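Local atomic coordinates of protein adenylyltransferase VopS (Vibrio parahaemolyticus, PDB entry 3LET), a protein that transfers AMP from ATP to a threonine of host Rho GTPases (RhoA, Rac and Cdc42), blocking their effector binding and so inhibiting actin assembly in infected cells. Residues Leu74-Gly79 with Ala122-Glu127; Arg97-Tyr102 with Asn118-Val123; Lys92-Arg97 with Leu235-Gly240. All coordinates share one frame; numbering follows the deposited sequence.

Interaction 1: Leu74-Gly79 with Ala122-Glu127; sequences LETDSG and AVFDME
Ser-78 and Phe-124 meet where the turn joining helices 58-75 and 77-86 lies against the side of helix 113-139. Both CB atoms point into the contact. The hydroxyl of Ser-78 comes up at the base of the phenylalanine, with OG 3.2 Å from Phe-124 CB and 3.6 Å from its CD2, so that it sits at the ring edge, near the ring plane. In Phe-124, chi1 of -87° sets CG anti to the carbonyl carbon, beside the backbone N; the CD2-CE2 edge of the ring faces the turn. There Gly-79 N also approaches the edge, 3.7 Å from Phe-124 CD2, and Gly-79 CA lies by CE2. One residue on, Asp-125 OD1 comes 3.3 Å from Ser-78 CB, a contact of carboxylate with methylene.

Thr-76 is the N-cap of helix 77-86: its OG1 accepts from Gly-79 N at 3.0 Å, with an N-H...O angle of 150°. Ser-78 OG donates a weak bond to Thr-76 OG1, and the Thr-76 hydroxyl is itself bonded to Met-73 O. Leu-82 and Ala-95 touch Phe-124 from helices 77-86 and 88-102.

No hydrogen bond crosses between the two segments. The contact rests on close packing of polar atoms against the ring edge and CB: a helix start whose amide is satisfied internally by its cap can rest against an aromatic edge.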
ATOM      1  N   LEU A  74       6.076 -15.755  -6.263  1.00 15.25           N
ATOM      2  CA  LEU A  74       6.974 -14.616  -6.475  1.00 12.71           C
ATOM      3  C   LEU A  74       7.744 -14.732  -7.798  1.00 16.82           C
ATOM      4  O   LEU A  74       8.239 -13.723  -8.327  1.00 18.54           O
ATOM      5  CB  LEU A  74       7.964 -14.502  -5.297  1.00 12.92           C
ATOM      6  CG  LEU A  74       7.323 -14.070  -3.979  1.00 18.18           C
ATOM      7  CD1 LEU A  74       8.276 -14.356  -2.802  1.00 20.35           C
ATOM      8  CD2 LEU A  74       6.949 -12.560  -4.016  1.00 18.74           C
ATOM      9  N   GLU A  75       7.883 -15.949  -8.339  1.00 11.57           N
ATOM     10  CA  GLU A  75       8.589 -16.083  -9.609  1.00 20.55           C
ATOM     11  C   GLU A  75       7.660 -16.078 -10.838  1.00 20.09           C
ATOM     12  O   GLU A  75       8.142 -16.173 -11.965  1.00 17.87           O
ATOM     13  CB  GLU A  75       9.450 -17.346  -9.623  1.00 25.44           C
ATOM     14  CG  GLU A  75      10.547 -17.338  -8.574  1.00 33.70           C
ATOM     15  CD  GLU A  75      11.408 -16.078  -8.628  1.00 59.88           C
ATOM     16  OE1 GLU A  75      11.866 -15.720  -9.736  1.00 66.31           O
ATOM     17  OE2 GLU A  75      11.624 -15.448  -7.564  1.00 62.18           O
ATOM     18  N   THR A  76       6.348 -16.001 -10.638  1.00 16.41           N
ATOM     19  CA  THR A  76       5.428 -15.948 -11.798  1.00 18.78           C
ATOM     20  C   THR A  76       5.553 -14.597 -12.498  1.00 22.98           C
ATOM     21  O   THR A  76       6.065 -13.627 -11.918  1.00 16.10           O
ATOM     22  CB  THR A  76       3.949 -16.139 -11.392  1.00 17.93           C
ATOM     23  OG1 THR A  76       3.559 -15.105 -10.489  1.00 16.38           O
ATOM     24  CG2 THR A  76       3.731 -17.512 -10.705  1.00 19.68           C
ATOM     25  N   ASP A  77       5.084 -14.518 -13.739  1.00 17.44           N
ATOM     26  CA  ASP A  77       5.101 -13.245 -14.438  1.00 14.92           C
ATOM     27  C   ASP A  77       4.372 -12.165 -13.624  1.00 14.38           C
ATOM     28  O   ASP A  77       4.877 -11.039 -13.486  1.00 18.06           O
ATOM     29  CB  ASP A  77       4.452 -13.387 -15.814  1.00 22.55           C
ATOM     30  CG  ASP A  77       5.385 -14.027 -16.825  1.00 44.60           C
ATOM     31  OD1 ASP A  77       6.488 -14.469 -16.416  1.00 36.28           O
ATOM     32  OD2 ASP A  77       5.020 -14.075 -18.023  1.00 40.52           O
ATOM     33  N   SER A  78       3.186 -12.466 -13.099  1.00 17.50           N
ATOM     34  CA  SER A  78       2.462 -11.430 -12.331  1.00 17.86           C
ATOM     35  C   SER A  78       3.184 -11.093 -11.033  1.00 14.15           C
ATOM     36  O   SER A  78       3.189  -9.949 -10.601  1.00 15.48           O
ATOM     37  CB  SER A  78       1.009 -11.829 -12.039  1.00 22.83           C
ATOM     38  OG  SER A  78       0.942 -13.070 -11.378  1.00 21.78           O
ATOM     39  N   GLY A  79       3.840 -12.077 -10.423  1.00 14.32           N
ATOM     40  CA  GLY A  79       4.599 -11.794  -9.222  1.00 12.00           C
ATOM     41  C   GLY A  79       5.757 -10.851  -9.514  1.00 16.15           C
ATOM     42  O   GLY A  79       6.057  -9.950  -8.732  1.00 14.77           O
ATOM     43  N   ALA A 122      -4.171 -15.231 -11.429  1.00 19.47           N
ATOM     44  CA  ALA A 122      -5.261 -14.335 -11.828  1.00 20.89           C
ATOM     45  C   ALA A 122      -5.521 -13.275 -10.746  1.00 23.45           C
ATOM     46  O   ALA A 122      -5.795 -12.118 -11.060  1.00 23.34           O
ATOM     47  CB  ALA A 122      -6.545 -15.138 -12.153  1.00 31.48           C
ATOM     48  N   VAL A 123      -5.416 -13.650  -9.468  1.00 17.21           N
ATOM     49  CA  VAL A 123      -5.598 -12.677  -8.392  1.00 21.01           C
ATOM     50  C   VAL A 123      -4.515 -11.600  -8.507  1.00 21.29           C
ATOM     51  O   VAL A 123      -4.819 -10.427  -8.467  1.00 15.27           O
ATOM     52  CB  VAL A 123      -5.542 -13.339  -6.992  1.00 23.14           C
ATOM     53  CG1 VAL A 123      -5.461 -12.273  -5.883  1.00 16.09           C
ATOM     54  CG2 VAL A 123      -6.760 -14.260  -6.787  1.00 28.74           C
ATOM     55  N   PHE A 124      -3.264 -12.007  -8.690  1.00 13.23           N
ATOM     56  CA  PHE A 124      -2.137 -11.051  -8.843  1.00 16.38           C
ATOM     57  C   PHE A 124      -2.350 -10.164 -10.071  1.00 21.32           C
ATOM     58  O   PHE A 124      -2.101  -8.946 -10.024  1.00 16.09           O
ATOM     59  CB  PHE A 124      -0.805 -11.802  -9.049  1.00 18.88           C
ATOM     60  CG  PHE A 124      -0.087 -12.201  -7.776  1.00 23.67           C
ATOM     61  CD1 PHE A 124      -0.710 -12.153  -6.543  1.00 18.37           C
ATOM     62  CD2 PHE A 124       1.229 -12.642  -7.837  1.00 18.46           C
ATOM     63  CE1 PHE A 124      -0.051 -12.528  -5.400  1.00 19.76           C
ATOM     64  CE2 PHE A 124       1.894 -13.037  -6.688  1.00 23.19           C
ATOM     65  CZ  PHE A 124       1.243 -12.983  -5.468  1.00 20.74           C
ATOM     66  N   ASP A 125      -2.790 -10.759 -11.190  1.00 15.56           N
ATOM     67  CA  ASP A 125      -2.990  -9.978 -12.428  1.00 16.42           C
ATOM     68  C   ASP A 125      -4.027  -8.871 -12.194  1.00 15.99           C
ATOM     69  O   ASP A 125      -3.927  -7.756 -12.765  1.00 15.31           O
ATOM     70  CB  ASP A 125      -3.523 -10.873 -13.558  1.00 21.50           C
ATOM     71  CG  ASP A 125      -2.421 -11.630 -14.332  1.00 43.94           C
ATOM     72  OD1 ASP A 125      -1.252 -11.210 -14.346  1.00 27.99           O
ATOM     73  OD2 ASP A 125      -2.757 -12.649 -14.980  1.00 35.24           O
ATOM     74  N   MET A 126      -5.067  -9.182 -11.423  0.94 14.85           N
ATOM     75  CA  MET A 126      -6.121  -8.188 -11.122  1.00 18.17           C
ATOM     76  C   MET A 126      -5.511  -7.081 -10.285  1.00 14.11           C
ATOM     77  O   MET A 126      -5.752  -5.892 -10.540  1.00 14.14           O
ATOM     78  CB  MET A 126      -7.296  -8.813 -10.355  1.00 20.62           C
ATOM     79  CG  MET A 126      -8.101  -9.830 -11.166  1.00 35.61           C
ATOM     80  SD  MET A 126      -8.919  -9.057 -12.559  1.00 45.50           S
ATOM     81  CE  MET A 126      -9.968  -7.860 -11.732  1.00 37.87           C
ATOM     82  N   GLU A 127      -4.696  -7.460  -9.321  1.00 13.29           N
ATOM     83  CA  GLU A 127      -4.073  -6.442  -8.466  1.00 16.33           C
ATOM     84  C   GLU A 127      -3.173  -5.554  -9.320  1.00 20.31           C
ATOM     85  O   GLU A 127      -3.233  -4.325  -9.231  1.00 18.96           O
ATOM     86  CB  GLU A 127      -3.274  -7.090  -7.346  1.00 15.46           C
ATOM     87  CG  GLU A 127      -2.585  -6.076  -6.407  1.00 14.31           C
ATOM     88  CD  GLU A 127      -3.559  -5.285  -5.512  1.00 27.00           C
ATOM     89  OE1 GLU A 127      -4.786  -5.473  -5.616  1.00 22.53           O
ATOM     90  OE2 GLU A 127      -3.078  -4.463  -4.687  1.00 21.96           O
TER

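Interaction 2: Arg97-Tyr102 with Asn118-Val123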
ATOM      1  N   ARG A  97      -0.250 -13.374   2.000  1.00 15.24           N
ATOM      2  CA  ARG A  97      -1.684 -13.241   2.335  1.00 18.20           C
ATOM      3  C   ARG A  97      -2.594 -13.860   1.272  1.00 17.03           C
ATOM      4  O   ARG A  97      -3.630 -14.453   1.604  1.00 17.85           O
ATOM      5  CB  ARG A  97      -2.079 -11.758   2.516  1.00 16.93           C
ATOM      6  CG  ARG A  97      -1.402 -11.077   3.678  1.00 28.27           C
ATOM      7  CD  ARG A  97      -1.520 -11.879   4.961  1.00 47.18           C
ATOM      8  NE  ARG A  97      -2.874 -11.861   5.508  1.00 49.82           N
ATOM      9  CZ  ARG A  97      -3.286 -11.063   6.492  1.00 60.73           C
ATOM     10  NH1 ARG A  97      -2.454 -10.193   7.052  1.00 54.28           N
ATOM     11  NH2 ARG A  97      -4.541 -11.140   6.917  1.00 60.23           N
ATOM     12  N   VAL A  98      -2.212 -13.735  -0.000  1.00 13.03           N
ATOM     13  CA  VAL A  98      -2.987 -14.327  -1.085  1.00 17.41           C
ATOM     14  C   VAL A  98      -2.911 -15.847  -0.975  1.00 18.18           C
ATOM     15  O   VAL A  98      -3.916 -16.543  -1.134  1.00 20.06           O
ATOM     16  CB  VAL A  98      -2.480 -13.798  -2.448  1.00 16.51           C
ATOM     17  CG1 VAL A  98      -2.966 -14.653  -3.633  1.00 17.93           C
ATOM     18  CG2 VAL A  98      -2.956 -12.317  -2.614  1.00 12.92           C
ATOM     19  N   VAL A  99      -1.725 -16.358  -0.673  1.00 14.76           N
ATOM     20  CA  VAL A  99      -1.554 -17.825  -0.503  1.00 13.37           C
ATOM     21  C   VAL A  99      -2.389 -18.331   0.665  1.00 24.65           C
ATOM     22  O   VAL A  99      -3.029 -19.392   0.594  1.00 21.51           O
ATOM     23  CB  VAL A  99      -0.075 -18.193  -0.250  1.00 16.48           C
ATOM     24  CG1 VAL A  99       0.054 -19.673   0.271  1.00 17.65           C
ATOM     25  CG2 VAL A  99       0.700 -18.023  -1.516  1.00 15.21           C
ATOM     26  N   LYS A 100      -2.400 -17.580   1.755  1.00 17.50           N
ATOM     27  CA  LYS A 100      -3.235 -17.960   2.894  1.00 14.52           C
ATOM     28  C   LYS A 100      -4.695 -17.986   2.497  1.00 22.50           C
ATOM     29  O   LYS A 100      -5.448 -18.847   2.959  1.00 24.46           O
ATOM     30  CB  LYS A 100      -3.011 -17.015   4.100  1.00 19.95           C
ATOM     31  CG  LYS A 100      -1.678 -17.280   4.811  1.00 25.93           C
ATOM     32  CD  LYS A 100      -1.409 -16.288   5.941  1.00 38.83           C
ATOM     33  CE  LYS A 100      -0.118 -16.617   6.689  1.00 43.29           C
ATOM     34  NZ  LYS A 100      -0.261 -17.803   7.575  1.00 51.07           N
ATOM     35  N   ASP A 101      -5.111 -17.054   1.645  1.00 19.13           N
ATOM     36  CA  ASP A 101      -6.539 -16.903   1.344  1.00 19.92           C
ATOM     37  C   ASP A 101      -6.997 -17.818   0.233  1.00 35.56           C
ATOM     38  O   ASP A 101      -8.137 -18.263   0.241  1.00 28.96           O
ATOM     39  CB  ASP A 101      -6.870 -15.463   0.921  1.00 21.64           C
ATOM     40  CG  ASP A 101      -6.859 -14.492   2.096  1.00 39.46           C
ATOM     41  OD1 ASP A 101      -6.735 -14.973   3.245  1.00 40.96           O
ATOM     42  OD2 ASP A 101      -6.980 -13.260   1.872  1.00 35.60           O
ATOM     43  N   TYR A 102      -6.113 -18.079  -0.730  1.00 21.99           N
ATOM     44  CA  TYR A 102      -6.500 -18.770  -1.962  1.00 28.99           C
ATOM     45  C   TYR A 102      -5.737 -20.070  -2.196  1.00 33.17           C
ATOM     46  O   TYR A 102      -6.082 -20.832  -3.087  1.00 20.82           O
ATOM     47  CB  TYR A 102      -6.213 -17.879  -3.163  1.00 23.82           C
ATOM     48  CG  TYR A 102      -7.093 -16.659  -3.244  1.00 27.05           C
ATOM     49  CD1 TYR A 102      -8.350 -16.727  -3.831  1.00 29.83           C
ATOM     50  CD2 TYR A 102      -6.657 -15.432  -2.748  1.00 17.77           C
ATOM     51  CE1 TYR A 102      -9.160 -15.604  -3.933  1.00 27.32           C
ATOM     52  CE2 TYR A 102      -7.472 -14.289  -2.833  1.00 22.58           C
ATOM     53  CZ  TYR A 102      -8.718 -14.396  -3.433  1.00 30.73           C
ATOM     54  OH  TYR A 102      -9.527 -13.293  -3.526  1.00 30.31           O
ATOM     55  N   ASN A 118      -2.482 -21.252 -10.606  1.00 23.16           N
ATOM     56  CA  ASN A 118      -3.121 -20.543 -11.701  1.00 21.75           C
ATOM     57  C   ASN A 118      -4.141 -19.545 -11.216  1.00 27.62           C
ATOM     58  O   ASN A 118      -4.181 -18.425 -11.702  1.00 25.71           O
ATOM     59  CB  ASN A 118      -3.781 -21.538 -12.662  1.00 36.20           C
ATOM     60  CG  ASN A 118      -2.774 -22.263 -13.516  1.00 40.37           C
ATOM     61  OD1 ASN A 118      -1.585 -21.956 -13.479  1.00 34.66           O
ATOM     62  ND2 ASN A 118      -3.243 -23.221 -14.304  1.00 56.51           N
ATOM     63  N   GLN A 119      -4.965 -19.937 -10.250  1.00 23.94           N
ATOM     64  CA  GLN A 119      -5.955 -19.029  -9.692  1.00 22.93           C
ATOM     65  C   GLN A 119      -5.290 -17.829  -9.040  1.00 24.74           C
ATOM     66  O   GLN A 119      -5.765 -16.709  -9.179  1.00 21.56           O
ATOM     67  CB  GLN A 119      -6.853 -19.744  -8.682  1.00 33.75           C
ATOM     68  CG  GLN A 119      -7.753 -20.788  -9.344  1.00 56.28           C
ATOM     69  CD  GLN A 119      -8.439 -21.692  -8.352  1.00 76.40           C
ATOM     70  OE1 GLN A 119      -7.841 -22.114  -7.366  1.00 67.86           O
ATOM     71  NE2 GLN A 119      -9.703 -22.003  -8.612  1.00 92.60           N
ATOM     72  N   MET A 120      -4.201 -18.066  -8.320  1.00 24.11           N
ATOM     73  CA  MET A 120      -3.506 -16.970  -7.652  1.00 22.25           C
ATOM     74  C   MET A 120      -2.805 -16.033  -8.644  1.00 29.09           C
ATOM     75  O   MET A 120      -2.651 -14.839  -8.383  1.00 18.96           O
ATOM     76  CB  MET A 120      -2.550 -17.503  -6.596  1.00 23.26           C
ATOM     77  CG  MET A 120      -3.314 -18.049  -5.398  1.00 20.03           C
ATOM     78  SD  MET A 120      -2.263 -18.573  -4.056  1.00 18.66           S
ATOM     79  CE  MET A 120      -1.259 -19.811  -4.854  1.00 22.62           C
ATOM     80  N   GLN A 121      -2.373 -16.547  -9.788  1.00 20.58           N
ATOM     81  CA  GLN A 121      -1.847 -15.638 -10.813  1.00 21.87           C
ATOM     82  C   GLN A 121      -2.940 -14.733 -11.334  1.00 19.88           C
ATOM     83  O   GLN A 121      -2.672 -13.571 -11.669  1.00 20.72           O
ATOM     84  CB  GLN A 121      -1.205 -16.404 -11.974  1.00 22.32           C
ATOM     85  CG  GLN A 121       0.130 -17.018 -11.576  1.00 17.30           C
ATOM     86  CD  GLN A 121       0.751 -17.838 -12.683  1.00 22.07           C
ATOM     87  OE1 GLN A 121       1.445 -17.312 -13.566  1.00 25.07           O
ATOM     88  NE2 GLN A 121       0.487 -19.134 -12.661  1.00 31.34           N
ATOM     89  N   ALA A 122      -4.171 -15.231 -11.429  1.00 19.47           N
ATOM     90  CA  ALA A 122      -5.261 -14.335 -11.828  1.00 20.89           C
ATOM     91  C   ALA A 122      -5.521 -13.275 -10.746  1.00 23.45           C
ATOM     92  O   ALA A 122      -5.795 -12.118 -11.060  1.00 23.34           O
ATOM     93  CB  ALA A 122      -6.545 -15.138 -12.153  1.00 31.48           C
ATOM     94  N   VAL A 123      -5.416 -13.650  -9.468  1.00 17.21           N
ATOM     95  CA  VAL A 123      -5.598 -12.677  -8.392  1.00 21.01           C
ATOM     96  C   VAL A 123      -4.515 -11.600  -8.507  1.00 21.29           C
ATOM     97  O   VAL A 123      -4.819 -10.427  -8.467  1.00 15.27           O
ATOM     98  CB  VAL A 123      -5.542 -13.339  -6.992  1.00 23.14           C
ATOM     99  CG1 VAL A 123      -5.461 -12.273  -5.883  1.00 16.09           C
ATOM    100  CG2 VAL A 123      -6.760 -14.260  -6.787  1.00 28.74           C
TER
HETATM  101  O   HOH W   1      -8.045 -20.469  -4.969  1.00 42.56           O
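Met-120 lies against Val-98, Val-99 and Tyr-102 of helix 88-102, and it has the largest area buried in this contact. Its CG touches Tyr-102 CB at 3.7 Å and Val-98 CG1 at 3.8 Å, with the Val-98 and Met-120 side chains sliding past each other in opposite directions. An extended chi2 (-175°) carries the sulphur onward to the other helix, with SD 3.7 Å from Val-99 CA and 3.9 Å from Val-99 CG2.

One turn on, Val-123 packs on the ring of Tyr-102. Its CG2 stands over the centre of one face, 3.9 Å from the centroid and 9° off the ring normal, a clear CH-pi contact, while CG1 meets the tip of Val-98. Met-69 of helix 58-75 touches both Val-99 and Met-120, extending the apolar layer to a third helix.

The segments of helices 88-102 and 113-139 cross at 128°, with their axes 10.5 Å apart. Polar linkage between them comes at the border, where a water donates to Tyr-102 O (2.7 Å) and to Gln-119 OE1. Tyr-102 O is also bonded to Arg-116. The chemistry implies a join made by apolar fit and an aromatic face, with a bridging water at the C-terminal end of helix 88-102.

Interaction 3: Lys92-Arg97 with Leu235-Gly240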
ATOM      1  N   LYS A  92       6.282  -9.686  -1.286  1.00 12.37           N
ATOM      2  CA  LYS A  92       6.339 -10.876  -0.439  1.00 15.13           C
ATOM      3  C   LYS A  92       5.198 -10.877   0.578  1.00 13.81           C
ATOM      4  O   LYS A  92       4.616 -11.914   0.860  1.00 16.30           O
ATOM      5  CB  LYS A  92       7.684 -10.980   0.263  1.00 16.89           C
ATOM      6  CG  LYS A  92       7.714 -12.140   1.268  1.00 37.99           C
ATOM      7  CD  LYS A  92       9.126 -12.526   1.677  1.00 50.48           C
ATOM      8  CE  LYS A  92       9.111 -13.773   2.571  1.00 58.47           C
ATOM      9  NZ  LYS A  92      10.472 -14.351   2.806  1.00 64.04           N
ATOM     10  N   SER A  93       4.899  -9.721   1.182  1.00 13.86           N
ATOM     11  CA  SER A  93       3.857  -9.661   2.216  1.00 10.71           C
ATOM     12  C   SER A  93       2.533 -10.019   1.569  1.00 17.69           C
ATOM     13  O   SER A  93       1.701 -10.726   2.160  1.00 15.30           O
ATOM     14  CB  SER A  93       3.715  -8.236   2.818  1.00 18.28           C
ATOM     15  OG  SER A  93       4.953  -7.745   3.263  1.00 46.38           O
ATOM     16  N   LEU A  94       2.315  -9.458   0.377  1.00 13.30           N
ATOM     17  CA  LEU A  94       1.070  -9.656  -0.342  1.00 11.90           C
ATOM     18  C   LEU A  94       0.950 -11.121  -0.740  1.00 13.54           C
ATOM     19  O   LEU A  94      -0.096 -11.715  -0.635  1.00 15.35           O
ATOM     20  CB  LEU A  94       1.028  -8.771  -1.625  1.00 11.44           C
ATOM     21  CG  LEU A  94      -0.254  -8.934  -2.453  1.00 18.31           C
ATOM     22  CD1 LEU A  94      -1.508  -8.751  -1.615  1.00 17.99           C
ATOM     23  CD2 LEU A  94      -0.265  -7.934  -3.624  1.00 20.71           C
ATOM     24  N   ALA A  95       2.035 -11.671  -1.251  1.00 12.88           N
ATOM     25  CA  ALA A  95       2.028 -13.044  -1.755  1.00 12.78           C
ATOM     26  C   ALA A  95       1.613 -14.000  -0.616  1.00 16.10           C
ATOM     27  O   ALA A  95       0.806 -14.913  -0.805  1.00 17.25           O
ATOM     28  CB  ALA A  95       3.421 -13.391  -2.288  1.00 12.78           C
ATOM     29  N   VAL A  96       2.172 -13.786   0.569  1.00 14.39           N
ATOM     30  CA  VAL A  96       1.824 -14.621   1.728  1.00 19.15           C
ATOM     31  C   VAL A  96       0.347 -14.573   2.054  1.00 17.75           C
ATOM     32  O   VAL A  96      -0.262 -15.614   2.360  1.00 16.88           O
ATOM     33  CB  VAL A  96       2.601 -14.174   2.994  1.00 20.08           C
ATOM     34  CG1 VAL A  96       2.119 -14.953   4.205  1.00 29.64           C
ATOM     35  CG2 VAL A  96       4.101 -14.388   2.764  1.00 23.09           C
ATOM     36  N   ARG A  97      -0.250 -13.374   2.000  1.00 15.24           N
ATOM     37  CA  ARG A  97      -1.684 -13.241   2.335  1.00 18.20           C
ATOM     38  C   ARG A  97      -2.594 -13.860   1.272  1.00 17.03           C
ATOM     39  O   ARG A  97      -3.630 -14.453   1.604  1.00 17.85           O
ATOM     40  CB  ARG A  97      -2.079 -11.758   2.516  1.00 16.93           C
ATOM     41  CG  ARG A  97      -1.402 -11.077   3.678  1.00 28.27           C
ATOM     42  CD  ARG A  97      -1.520 -11.879   4.961  1.00 47.18           C
ATOM     43  NE  ARG A  97      -2.874 -11.861   5.508  1.00 49.82           N
ATOM     44  CZ  ARG A  97      -3.286 -11.063   6.492  1.00 60.73           C
ATOM     45  NH1 ARG A  97      -2.454 -10.193   7.052  1.00 54.28           N
ATOM     46  NH2 ARG A  97      -4.541 -11.140   6.917  1.00 60.23           N
ATOM     47  N   LEU A 235     -10.384  -1.068  -6.115  1.00 18.12           N
ATOM     48  CA  LEU A 235      -9.596  -0.683  -4.935  1.00 21.52           C
ATOM     49  C   LEU A 235      -8.351  -1.563  -4.829  1.00 20.37           C
ATOM     50  O   LEU A 235      -8.494  -2.784  -4.834  1.00 21.60           O
ATOM     51  CB  LEU A 235     -10.399  -0.921  -3.659  1.00 33.80           C
ATOM     52  CG  LEU A 235     -10.857   0.234  -2.770  1.00 52.30           C
ATOM     53  CD1 LEU A 235     -11.278  -0.342  -1.417  1.00 50.63           C
ATOM     54  CD2 LEU A 235      -9.781   1.279  -2.587  1.00 44.16           C
ATOM     55  N   PRO A 236      -7.152  -0.959  -4.713  1.00 20.34           N
ATOM     56  CA  PRO A 236      -5.922  -1.712  -4.425  1.00 18.67           C
ATOM     57  C   PRO A 236      -6.051  -2.512  -3.131  1.00 17.59           C
ATOM     58  O   PRO A 236      -6.824  -2.114  -2.261  1.00 18.56           O
ATOM     59  CB  PRO A 236      -4.881  -0.615  -4.240  1.00 24.45           C
ATOM     60  CG  PRO A 236      -5.397   0.519  -5.050  1.00 30.45           C
ATOM     61  CD  PRO A 236      -6.872   0.479  -4.885  1.00 22.73           C
ATOM     62  N   SER A 237      -5.323  -3.616  -2.995  1.00 20.29           N
ATOM     63  CA  SER A 237      -5.243  -4.285  -1.705  1.00 11.22           C
ATOM     64  C   SER A 237      -4.621  -3.278  -0.749  1.00 13.05           C
ATOM     65  O   SER A 237      -4.022  -2.284  -1.174  1.00 15.37           O
ATOM     66  CB  SER A 237      -4.349  -5.531  -1.780  1.00 15.44           C
ATOM     67  OG  SER A 237      -3.019  -5.191  -2.166  1.00 15.79           O
ATOM     68  N   SER A 238      -4.719  -3.535   0.548  1.00 16.99           N
ATOM     69  CA  SER A 238      -4.127  -2.626   1.500  1.00 14.65           C
ATOM     70  C   SER A 238      -2.623  -2.614   1.294  1.00 17.28           C
ATOM     71  O   SER A 238      -1.981  -1.551   1.309  1.00 14.21           O
ATOM     72  CB  SER A 238      -4.475  -3.018   2.942  1.00 13.89           C
ATOM     73  OG  SER A 238      -4.176  -4.375   3.214  1.00 21.29           O
ATOM     74  N   ILE A 239      -2.039  -3.793   1.109  1.00 13.59           N
ATOM     75  CA  ILE A 239      -0.586  -3.869   0.936  1.00 14.72           C
ATOM     76  C   ILE A 239      -0.142  -3.223  -0.387  1.00 13.25           C
ATOM     77  O   ILE A 239       0.870  -2.505  -0.462  1.00 11.48           O
ATOM     78  CB  ILE A 239      -0.157  -5.337   0.965  1.00 16.55           C
ATOM     79  CG1 ILE A 239      -0.418  -5.909   2.366  1.00 15.38           C
ATOM     80  CG2 ILE A 239       1.322  -5.495   0.534  1.00 17.58           C
ATOM     81  CD1 ILE A 239      -0.234  -7.418   2.446  1.00 19.18           C
ATOM     82  N   GLY A 240      -0.891  -3.513  -1.446  1.00 10.80           N
ATOM     83  CA  GLY A 240      -0.595  -2.957  -2.751  1.00 14.50           C
ATOM     84  C   GLY A 240      -0.659  -1.437  -2.737  1.00 14.55           C
ATOM     85  O   GLY A 240       0.213  -0.769  -3.256  1.00 12.46           O
TER
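Ser-93, Leu-94 and Arg-97 all touch Ile-239, a residue of the first turn of helix 238-255. This is a junction between two parts of the all-helical chain: helix 88-102 belongs to the N-terminal VopS region, while the capped start of helix 238-255 belongs to the Fic (Fido) domain.

Ser-93 comes first. Its backbone O lies 3.8 Å from Ile-239 CD1, and its CB touches the same methyl; its hydroxyl is engaged elsewhere, with Asp-89 O in the preceding turn of its own helix. Leu-94 carries the middle of the contact. Ile-239 CD1 comes to 3.8 Å from Leu-94 CA, and Ile-239 CG2 packs on Leu-94 CB at 3.9 Å, so both methyl ends of the isoleucine rest on one residue. Leu-94 CG is anti to its backbone N (chi1 179°), and the branch beyond it meets Ser-237, with CD1 3.9 Å from Ser-237 OG. Arg-97 completes the set one turn on: its aliphatic CG touches Ile-239 CD1 at 4.0 Å, the two side chains crossing at about a right angle. Its guanidinium makes a cation-pi contact with Tyr-225, whose side chain also touches Leu-94 and Ile-239.

Facing Leu-94, Ser-237 is the N-cap: its OG, hydrogen-bonded to Glu-127 OE2 of helix 113-139, accepts from Gly-240 N at 2.8 Å with an N-H...O angle of 148°.

In the fold
Interactions 1 and 2 are buried contacts that share helix 113-139 and lie within the N-terminal VopS region, their centres about 8 Å apart; Phe-124 of the first touches Val-98 of the second. Interaction 3 is only partly buried, has its centre nearer the centroid of the whole chain (about 7 Å away, against 16 and 18 Å for the centres of interactions 1 and 2), and joins helix 88-102, also used by interaction 2, to the Fic domain. None of the three has a direct hydrogen bond between its own segments. Interaction 2 is the most apolar, whereas interactions 1 and 3 each set a serine- or threonine-capped helix start against a neighbouring helix. Glu-127 links interactions 1 and 3.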